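Side-chain contacts in putative succinylglutamate desuccinylase / aspartoacylase (Shewanella amazonensis, PDB 3FMC), which probably acts as a zinc-dependent hydrolase of the succinylglutamate desuccinylase/aspartoacylase family, cleaving ester-type bonds: residues I196-L201 / G308-A313; S237-E242 / L262-H267; K288-F293 / P343-A348. All coordinates share one frame; numbering follows the deposited sequence. Where two conformers were deposited one is given.

Contact 1: I196-L201 / G308-A313; sequences IPYTLL and GVPMKA
Y198, which opens strand 198-202 of the catalytic domain, meets G308 and P310 in the loop between strands 299-303 and 316-321. It carries the strand's whole share of the contact. Its CB already points at the loop, and CG lies beside the backbone N (chi1 -66°), which sends the ring end outward to the loop backbone. The carbonyl of G308 approaches the phenol obliquely: G308 O is 3.4 Å from Y198 CE2. The same oxygen lies 3.3 Å from Y198 OH, at best a weak hydrogen bond. From the other partner, CG of P310 approaches Y198 OH to 3.6 Å and CD follows at 3.7 Å, the proline ring crossing the phenol at a slant. G308 turns here with phi 81°, a left-handed conformation that costs little without a side chain, and its CA rests 3.9 Å from Y198 CE2. With an alanine in place of Y198 the phenol is gone, which would probably leave a gap beside G308 and P310 and take the weak hydroxyl partner from G308 O. Strand 198-202 is itself held between strands 176-184 and 283-286, parallel to both, through backbone bonds such as Y198 with L181 and T199 with Y283. The phenol also packs on V342 and I344 of strand 341-346 and on M362 of strand 357-363.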
loop_
_atom_site.group_PDB
_atom_site.type_symbol
_atom_site.label_atom_id
_atom_site.label_comp_id
_atom_site.label_asym_id
_atom_site.label_seq_id
_atom_site.Cartn_x
_atom_site.Cartn_y
_atom_site.Cartn_z
ATOM N N ILE C 196 12.190 -28.245 -16.837
ATOM C CA ILE C 196 11.002 -27.884 -16.071
ATOM C C ILE C 196 10.092 -29.109 -15.909
ATOM O O ILE C 196 9.537 -29.625 -16.892
ATOM C CB ILE C 196 10.286 -26.707 -16.755
ATOM C CG1 ILE C 196 11.258 -25.497 -16.837
ATOM C CG2 ILE C 196 9.023 -26.327 -15.934
ATOM C CD1 ILE C 196 10.775 -24.251 -17.582
ATOM N N PRO C 197 9.895 -29.540 -14.653
ATOM C CA PRO C 197 9.133 -30.769 -14.371
ATOM C C PRO C 197 7.639 -30.713 -14.678
ATOM O O PRO C 197 7.049 -31.737 -14.957
ATOM C CB PRO C 197 9.427 -31.009 -12.874
ATOM C CG PRO C 197 9.690 -29.666 -12.289
ATOM C CD PRO C 197 10.366 -28.880 -13.421
ATOM N N TYR C 198 7.023 -29.522 -14.650
ATOM C CA TYR C 198 5.562 -29.402 -14.818
ATOM C C TYR C 198 5.168 -28.378 -15.848
ATOM O O TYR C 198 5.591 -27.218 -15.784
ATOM C CB TYR C 198 4.929 -29.096 -13.446
ATOM C CG TYR C 198 5.084 -30.266 -12.476
ATOM C CD1 TYR C 198 4.299 -31.411 -12.632
ATOM C CD2 TYR C 198 6.045 -30.276 -11.493
ATOM C CE1 TYR C 198 4.461 -32.508 -11.812
ATOM C CE2 TYR C 198 6.181 -31.379 -10.639
ATOM C CZ TYR C 198 5.385 -32.486 -10.829
ATOM O OH TYR C 198 5.480 -33.604 -10.006
ATOM N N THR C 199 4.343 -28.792 -16.800
ATOM C CA THR C 199 3.939 -27.923 -17.891
ATOM C C THR C 199 2.402 -27.827 -18.014
ATOM O O THR C 199 1.700 -28.826 -17.964
ATOM C CB THR C 199 4.525 -28.408 -19.249
ATOM O OG1 THR C 199 6.011 -28.506 -19.190
ATOM C CG2 THR C 199 4.051 -27.509 -20.388
ATOM N N LEU C 200 1.916 -26.602 -18.179
ATOM C CA LEU C 200 0.511 -26.309 -18.456
ATOM C C LEU C 200 0.390 -26.104 -19.956
ATOM O O LEU C 200 1.057 -25.226 -20.527
ATOM C CB LEU C 200 0.053 -25.032 -17.728
ATOM C CG LEU C 200 -0.034 -25.180 -16.209
ATOM C CD1 LEU C 200 0.006 -23.913 -15.433
ATOM C CD2 LEU C 200 -1.290 -26.005 -15.877
ATOM N N LEU C 201 -0.399 -26.955 -20.608
ATOM C CA LEU C 201 -0.693 -26.850 -22.041
ATOM C C LEU C 201 -1.895 -25.941 -22.223
ATOM O O LEU C 201 -2.998 -26.199 -21.698
ATOM C CB LEU C 201 -0.918 -28.246 -22.645
ATOM C CG LEU C 201 0.253 -29.235 -22.573
ATOM C CD1 LEU C 201 -0.164 -30.641 -22.989
ATOM C CD2 LEU C 201 1.428 -28.743 -23.418
ATOM N N GLY C 308 5.548 -28.885 -6.142
ATOM C CA GLY C 308 6.153 -29.824 -7.081
ATOM C C GLY C 308 6.137 -31.275 -6.675
ATOM O O GLY C 308 6.739 -32.096 -7.374
ATOM N N VAL C 309 5.514 -31.582 -5.529
ATOM C CA VAL C 309 5.443 -32.956 -4.987
ATOM C C VAL C 309 3.984 -33.442 -5.103
ATOM O O VAL C 309 3.081 -32.856 -4.497
ATOM C CB VAL C 309 5.923 -33.025 -3.539
ATOM C CG1 VAL C 309 5.816 -34.465 -2.989
ATOM C CG2 VAL C 309 7.312 -32.499 -3.420
ATOM N N PRO C 310 3.736 -34.482 -5.913
ATOM C CA PRO C 310 2.374 -34.974 -6.051
ATOM C C PRO C 310 1.771 -35.403 -4.739
ATOM O O PRO C 310 2.490 -35.876 -3.846
ATOM C CB PRO C 310 2.546 -36.182 -6.944
ATOM C CG PRO C 310 3.754 -35.834 -7.781
ATOM C CD PRO C 310 4.669 -35.223 -6.787
HETATM N N MSE C 311 0.468 -35.227 -4.612
HETATM C CA MSE C 311 -0.226 -35.648 -3.409
HETATM C C MSE C 311 -1.579 -36.161 -3.770
HETATM O O MSE C 311 -2.034 -36.109 -4.949
HETATM C CB MSE C 311 -0.275 -34.537 -2.321
HETATM C CG MSE C 311 -0.540 -33.228 -2.771
HETATM SE SE MSE C 311 -0.514 -31.803 -1.363
HETATM C CE MSE C 311 -1.911 -32.497 -0.230
ATOM N N LYS C 312 -2.203 -36.759 -2.770
ATOM C CA LYS C 312 -3.494 -37.363 -2.979
ATOM C C LYS C 312 -4.537 -36.563 -2.252
ATOM O O LYS C 312 -4.230 -35.775 -1.365
ATOM C CB LYS C 312 -3.499 -38.820 -2.492
ATOM C CG LYS C 312 -2.476 -39.677 -3.201
ATOM C CD LYS C 312 -2.723 -41.167 -3.005
ATOM C CE LYS C 312 -2.814 -41.560 -1.507
ATOM N NZ LYS C 312 -2.892 -43.050 -1.290
ATOM N N ALA C 313 -5.815 -36.778 -2.528
ATOM C CA ALA C 313 -6.885 -36.050 -1.804
ATOM C C ALA C 313 -6.883 -36.245 -0.278
ATOM O O ALA C 313 -7.360 -35.401 0.474
ATOM C CB ALA C 313 -8.235 -36.457 -2.346
#

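Contact 2: S237-E242 / L262-H267; sequences SALTLE and LAYLSH
S237, at the start of strand 237-243, and Y264, in the last turns of helix 251-267, mark the nearest backbone approach, with 11.1 Å between their CA atoms. The helix remains regular to its end, H267 N bonding A263 O at 2.9 Å. At this separation of strand and helix the Y264 side chain makes most of the reach: CG is anti to the backbone N (chi1 -176°), and the ring projects from the helix toward the strand. Its OH arrives 3.4 Å from S237 OG and 3.5 Å from S237 CB. Both hydroxyls bond the carboxylate of E187, Y264 OH at OE2 and S237 OG at OE1, while R268 NH1 bonds Y264 OH and, weakly, S237 OG. This is helix-on-sheet packing in the alpha/beta catalytic domain, with strand 237-243 set between strands 167-174 and 176-184. The side chains of L239 and Y264 come at each other from opposite directions, L239 CD1 lying 4.1 Å from Y264 CZ, oblique to the ring. F194 stacks on the same phenol.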
loop_
_atom_site.group_PDB
_atom_site.type_symbol
_atom_site.label_atom_id
_atom_site.label_comp_id
_atom_site.label_asym_id
_atom_site.label_seq_id
_atom_site.Cartn_x
_atom_site.Cartn_y
_atom_site.Cartn_z
ATOM N N SER C 237 6.830 -19.286 -31.702
ATOM C CA SER C 237 6.815 -20.065 -30.484
ATOM C C SER C 237 6.774 -19.004 -29.367
ATOM O O SER C 237 7.496 -18.045 -29.434
ATOM C CB SER C 237 8.058 -20.934 -30.377
ATOM O OG SER C 237 8.024 -21.908 -31.408
ATOM N N ALA C 238 5.934 -19.198 -28.357
ATOM C CA ALA C 238 5.827 -18.255 -27.224
ATOM C C ALA C 238 5.507 -19.079 -25.998
ATOM O O ALA C 238 4.435 -19.720 -25.901
ATOM C CB ALA C 238 4.779 -17.187 -27.464
ATOM N N LEU C 239 6.473 -19.082 -25.094
ATOM C CA LEU C 239 6.434 -19.897 -23.872
ATOM C C LEU C 239 6.672 -18.999 -22.663
ATOM O O LEU C 239 7.427 -18.021 -22.750
ATOM C CB LEU C 239 7.569 -20.915 -23.965
ATOM C CG LEU C 239 7.447 -21.788 -25.230
ATOM C CD1 LEU C 239 8.774 -21.973 -25.846
ATOM C CD2 LEU C 239 6.769 -23.087 -24.879
ATOM N N THR C 240 6.068 -19.359 -21.521
ATOM C CA THR C 240 6.249 -18.597 -20.289
ATOM C C THR C 240 6.839 -19.530 -19.264
ATOM O O THR C 240 6.251 -20.537 -18.938
ATOM C CB THR C 240 4.899 -17.985 -19.823
ATOM O OG1 THR C 240 4.350 -17.196 -20.892
ATOM C CG2 THR C 240 5.050 -17.152 -18.568
ATOM N N LEU C 241 8.015 -19.185 -18.783
ATOM C CA LEU C 241 8.720 -19.968 -17.811
ATOM C C LEU C 241 8.534 -19.343 -16.435
ATOM O O LEU C 241 8.827 -18.181 -16.256
ATOM C CB LEU C 241 10.209 -20.039 -18.190
ATOM C CG LEU C 241 10.646 -20.849 -19.466
ATOM C CD1 LEU C 241 10.128 -20.385 -20.774
ATOM C CD2 LEU C 241 12.220 -20.968 -19.432
ATOM N N GLU C 242 8.008 -20.132 -15.482
ATOM C CA GLU C 242 7.730 -19.699 -14.103
ATOM C C GLU C 242 8.799 -20.379 -13.276
ATOM O O GLU C 242 8.658 -21.543 -12.849
ATOM C CB GLU C 242 6.322 -20.148 -13.675
ATOM C CG GLU C 242 5.156 -19.718 -14.571
ATOM C CD GLU C 242 4.663 -18.280 -14.306
ATOM O OE1 GLU C 242 4.755 -17.817 -13.162
ATOM O OE2 GLU C 242 4.171 -17.658 -15.262
ATOM N N LEU C 262 19.110 -23.136 -23.184
ATOM C CA LEU C 262 20.099 -23.480 -24.242
ATOM C C LEU C 262 19.739 -24.760 -24.981
ATOM O O LEU C 262 19.927 -24.834 -26.205
ATOM C CB LEU C 262 21.505 -23.563 -23.681
ATOM C CG LEU C 262 22.325 -22.316 -23.383
ATOM C CD1 LEU C 262 23.632 -22.790 -22.688
ATOM C CD2 LEU C 262 22.611 -21.565 -24.663
ATOM N N ALA C 263 19.266 -25.784 -24.267
ATOM C CA ALA C 263 18.828 -27.031 -24.949
ATOM C C ALA C 263 17.726 -26.726 -25.994
ATOM O O ALA C 263 17.720 -27.279 -27.100
ATOM C CB ALA C 263 18.356 -28.084 -23.936
ATOM N N TYR C 264 16.748 -25.854 -25.651
ATOM C CA TYR C 264 15.711 -25.473 -26.573
ATOM C C TYR C 264 16.305 -24.724 -27.763
ATOM O O TYR C 264 15.947 -24.970 -28.894
ATOM C CB TYR C 264 14.611 -24.618 -25.892
ATOM C CG TYR C 264 13.475 -24.291 -26.812
ATOM C CD1 TYR C 264 12.577 -25.258 -27.209
ATOM C CD2 TYR C 264 13.280 -22.989 -27.288
ATOM C CE1 TYR C 264 11.559 -24.983 -28.070
ATOM C CE2 TYR C 264 12.242 -22.706 -28.151
ATOM C CZ TYR C 264 11.366 -23.694 -28.524
ATOM O OH TYR C 264 10.310 -23.446 -29.388
ATOM N N LEU C 265 17.221 -23.808 -27.480
ATOM C CA LEU C 265 17.866 -23.015 -28.547
ATOM C C LEU C 265 18.673 -23.925 -29.506
ATOM O O LEU C 265 18.659 -23.703 -30.709
ATOM C CB LEU C 265 18.748 -21.945 -27.906
ATOM C CG LEU C 265 18.031 -20.880 -27.057
ATOM C CD1 LEU C 265 18.989 -19.766 -26.632
ATOM C CD2 LEU C 265 16.823 -20.354 -27.787
ATOM N N SER C 266 19.378 -24.918 -28.968
ATOM C CA SER C 266 20.094 -25.906 -29.820
ATOM C C SER C 266 19.070 -26.670 -30.682
ATOM O O SER C 266 19.192 -26.778 -31.904
ATOM C CB SER C 266 20.927 -26.846 -28.938
ATOM O OG SER C 266 21.508 -27.874 -29.701
ATOM N N HIS C 267 18.032 -27.194 -30.031
ATOM C CA HIS C 267 16.923 -27.836 -30.739
ATOM C C HIS C 267 16.356 -27.026 -31.908
ATOM O O HIS C 267 16.089 -27.567 -32.986
ATOM C CB HIS C 267 15.840 -28.272 -29.723
ATOM C CG HIS C 267 14.486 -28.492 -30.323
ATOM N ND1 HIS C 267 14.212 -29.503 -31.218
ATOM C CD2 HIS C 267 13.307 -27.870 -30.085
ATOM C CE1 HIS C 267 12.936 -29.449 -31.554
ATOM N NE2 HIS C 267 12.359 -28.470 -30.869
#

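Contact 3: K288-F293 / P343-A348; sequences KNYRKF and PILHFA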
loop_
_atom_site.group_PDB
_atom_site.type_symbol
_atom_site.label_atom_id
_atom_site.label_comp_id
_atom_site.label_asym_id
_atom_site.label_seq_id
_atom_site.Cartn_x
_atom_site.Cartn_y
_atom_site.Cartn_z
ATOM N N LYS C 288 -7.249 -26.124 -18.269
ATOM C CA LYS C 288 -8.567 -26.243 -17.595
ATOM C C LYS C 288 -8.508 -27.091 -16.310
ATOM O O LYS C 288 -9.366 -26.970 -15.423
ATOM C CB LYS C 288 -9.629 -26.805 -18.547
ATOM C CG LYS C 288 -9.462 -28.286 -18.839
ATOM C CD LYS C 288 -10.522 -28.849 -19.783
ATOM C CE LYS C 288 -10.193 -30.345 -20.039
ATOM N NZ LYS C 288 -11.000 -31.005 -21.116
ATOM N N ASN C 289 -7.497 -27.957 -16.204
ATOM C CA ASN C 289 -7.324 -28.802 -15.027
ATOM C C ASN C 289 -6.385 -28.237 -13.937
ATOM O O ASN C 289 -6.071 -28.902 -12.955
ATOM C CB ASN C 289 -6.892 -30.187 -15.503
ATOM C CG ASN C 289 -7.978 -30.878 -16.281
ATOM O OD1 ASN C 289 -9.156 -30.698 -15.972
ATOM N ND2 ASN C 289 -7.609 -31.647 -17.305
ATOM N N TYR C 290 -5.974 -26.984 -14.124
ATOM C CA TYR C 290 -5.147 -26.235 -13.172
ATOM C C TYR C 290 -6.134 -25.488 -12.268
ATOM O O TYR C 290 -6.856 -24.600 -12.740
ATOM C CB TYR C 290 -4.202 -25.290 -13.926
ATOM C CG TYR C 290 -3.102 -24.623 -13.119
ATOM C CD1 TYR C 290 -2.409 -25.300 -12.126
ATOM C CD2 TYR C 290 -2.718 -23.298 -13.396
ATOM C CE1 TYR C 290 -1.378 -24.672 -11.400
ATOM C CE2 TYR C 290 -1.672 -22.682 -12.720
ATOM C CZ TYR C 290 -0.996 -23.371 -11.728
ATOM O OH TYR C 290 0.044 -22.782 -11.036
ATOM N N ARG C 291 -6.217 -25.915 -11.020
ATOM C CA ARG C 291 -7.201 -25.461 -10.044
ATOM C C ARG C 291 -6.654 -24.561 -8.937
ATOM O O ARG C 291 -5.537 -24.752 -8.461
ATOM C CB ARG C 291 -7.804 -26.708 -9.368
ATOM C CG ARG C 291 -8.298 -27.783 -10.350
ATOM C CD ARG C 291 -9.312 -27.271 -11.334
ATOM N NE ARG C 291 -10.523 -26.727 -10.703
ATOM C CZ ARG C 291 -11.570 -27.452 -10.283
ATOM N NH1 ARG C 291 -11.583 -28.780 -10.397
ATOM N NH2 ARG C 291 -12.620 -26.841 -9.723
ATOM N N LYS C 292 -7.492 -23.630 -8.499
ATOM C CA LYS C 292 -7.188 -22.690 -7.442
ATOM C C LYS C 292 -7.921 -23.163 -6.181
ATOM O O LYS C 292 -9.152 -23.341 -6.176
ATOM C CB LYS C 292 -7.658 -21.289 -7.829
ATOM C CG LYS C 292 -7.003 -20.720 -9.072
ATOM C CD LYS C 292 -7.686 -19.457 -9.537
ATOM C CE LYS C 292 -7.216 -18.983 -10.866
ATOM N NZ LYS C 292 -7.828 -17.642 -11.257
ATOM N N PHE C 293 -7.155 -23.391 -5.147
ATOM C CA PHE C 293 -7.669 -23.778 -3.856
ATOM C C PHE C 293 -7.672 -22.546 -2.914
ATOM O O PHE C 293 -6.601 -22.034 -2.516
ATOM C CB PHE C 293 -6.879 -24.939 -3.264
ATOM C CG PHE C 293 -7.451 -25.429 -1.960
ATOM C CD1 PHE C 293 -8.500 -26.324 -1.958
ATOM C CD2 PHE C 293 -7.001 -24.936 -0.747
ATOM C CE1 PHE C 293 -9.071 -26.758 -0.741
ATOM C CE2 PHE C 293 -7.572 -25.363 0.458
ATOM C CZ PHE C 293 -8.594 -26.264 0.452
ATOM N N PRO C 343 0.529 -29.763 -6.226
ATOM C CA PRO C 343 0.584 -28.350 -5.825
ATOM C C PRO C 343 1.792 -27.703 -6.489
ATOM O O PRO C 343 2.912 -28.242 -6.393
ATOM C CB PRO C 343 0.718 -28.422 -4.296
ATOM C CG PRO C 343 1.221 -29.740 -4.016
ATOM C CD PRO C 343 0.676 -30.659 -5.065
ATOM N N ILE C 344 1.549 -26.619 -7.234
ATOM C CA ILE C 344 2.620 -25.891 -7.949
ATOM C C ILE C 344 3.139 -24.721 -7.131
ATOM O O ILE C 344 4.347 -24.431 -7.067
ATOM C CB ILE C 344 2.106 -25.405 -9.352
ATOM C CG1 ILE C 344 1.726 -26.604 -10.241
ATOM C CG2 ILE C 344 3.111 -24.498 -10.040
ATOM C CD1 ILE C 344 2.856 -27.663 -10.397
ATOM N N LEU C 345 2.210 -24.041 -6.471
ATOM C CA LEU C 345 2.578 -22.831 -5.741
ATOM C C LEU C 345 1.567 -22.616 -4.622
ATOM O O LEU C 345 0.432 -23.118 -4.683
ATOM C CB LEU C 345 2.608 -21.624 -6.716
ATOM C CG LEU C 345 1.329 -21.272 -7.496
ATOM C CD1 LEU C 345 0.392 -20.369 -6.627
ATOM C CD2 LEU C 345 1.526 -20.583 -8.837
ATOM N N HIS C 346 1.995 -21.857 -3.627
ATOM C CA HIS C 346 1.140 -21.465 -2.532
ATOM C C HIS C 346 1.398 -20.008 -2.137
ATOM O O HIS C 346 2.431 -19.397 -2.455
ATOM C CB HIS C 346 1.227 -22.449 -1.330
ATOM C CG HIS C 346 2.497 -22.391 -0.525
ATOM N ND1 HIS C 346 2.879 -21.283 0.217
ATOM C CD2 HIS C 346 3.424 -23.348 -0.268
ATOM C CE1 HIS C 346 3.998 -21.556 0.861
ATOM N NE2 HIS C 346 4.337 -22.811 0.613
ATOM N N PHE C 347 0.458 -19.502 -1.350
ATOM C CA PHE C 347 0.449 -18.122 -0.891
ATOM C C PHE C 347 1.706 -17.847 -0.116
ATOM O O PHE C 347 2.166 -18.681 0.691
ATOM C CB PHE C 347 -0.819 -17.903 -0.065
ATOM C CG PHE C 347 -1.115 -16.460 0.262
ATOM C CD1 PHE C 347 -1.351 -15.541 -0.737
ATOM C CD2 PHE C 347 -1.309 -16.083 1.592
ATOM C CE1 PHE C 347 -1.711 -14.232 -0.417
ATOM C CE2 PHE C 347 -1.653 -14.787 1.913
ATOM C CZ PHE C 347 -1.841 -13.867 0.905
ATOM N N ALA C 348 2.241 -16.634 -0.295
ATOM C CA ALA C 348 3.524 -16.237 0.304
ATOM C C ALA C 348 3.485 -15.760 1.736
ATOM O O ALA C 348 4.533 -15.468 2.317
ATOM C CB ALA C 348 4.179 -15.161 -0.588
#
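H346 ND1 donates to F347 O at 2.7 Å, a bond within one segment just beyond I344 and L345, the two residues that meet Y290. The N-H points fairly straight at the oxygen (155°), which lies almost in the imidazole plane, although the donor stands above the carbonyl plane of F347. This bond and stacking on Y303 are likely to hold the turn of the H346 ring. Across the contact the phenol of Y290 does the work: CG anti to the backbone N (chi1 -169°) swings the ring over to strand 341-346. Y290 OH reaches L345 CD2 at 3.4 Å and I344 CG2 at 3.7 Å, and Y290 CE1 lies 3.8 Å from I344 CG1. Both aliphatic side chains cross the phenol at about a right angle. I344 and L345 both face K360 in a classic beta bulge, which probably lets both side chains reach Y290 across strand 357-363, the antiparallel neighbour of both 290-294 and 341-346. On the same strand as Y290, R291 makes a cation-pi contact with W146 of a second subunit, so the region also borders an assembly interface. Between the two segments no hydrogen bond forms: the Y290 hydroxyl meets methyl groups, and the join rests on van der Waals packing of an aromatic end against branched aliphatic carbons.

From the N terminus, residues 196-201 come first, opening the long loop of contact 1. Contact 2 opens and closes entirely within that loop, tying strand 237-243 to helix 251-267 in the catalytic domain. Residues 288-293 then open contact 3 before 308-313 closes contact 1, and 343-348 closes contact 3 last, so contacts 1 and 3 cross. Their centres are about 10 Å apart and they join directly: G308 N lies 2.7 Å from P343 O, a probable hydrogen bond, and L200 CD1 packs on Y290 CE2. Contact 2 is linked to contact 1 through I196 CD1 against L241 CG. The crossing pair thus binds strand 198-202 to the later, strand-rich part of the chain.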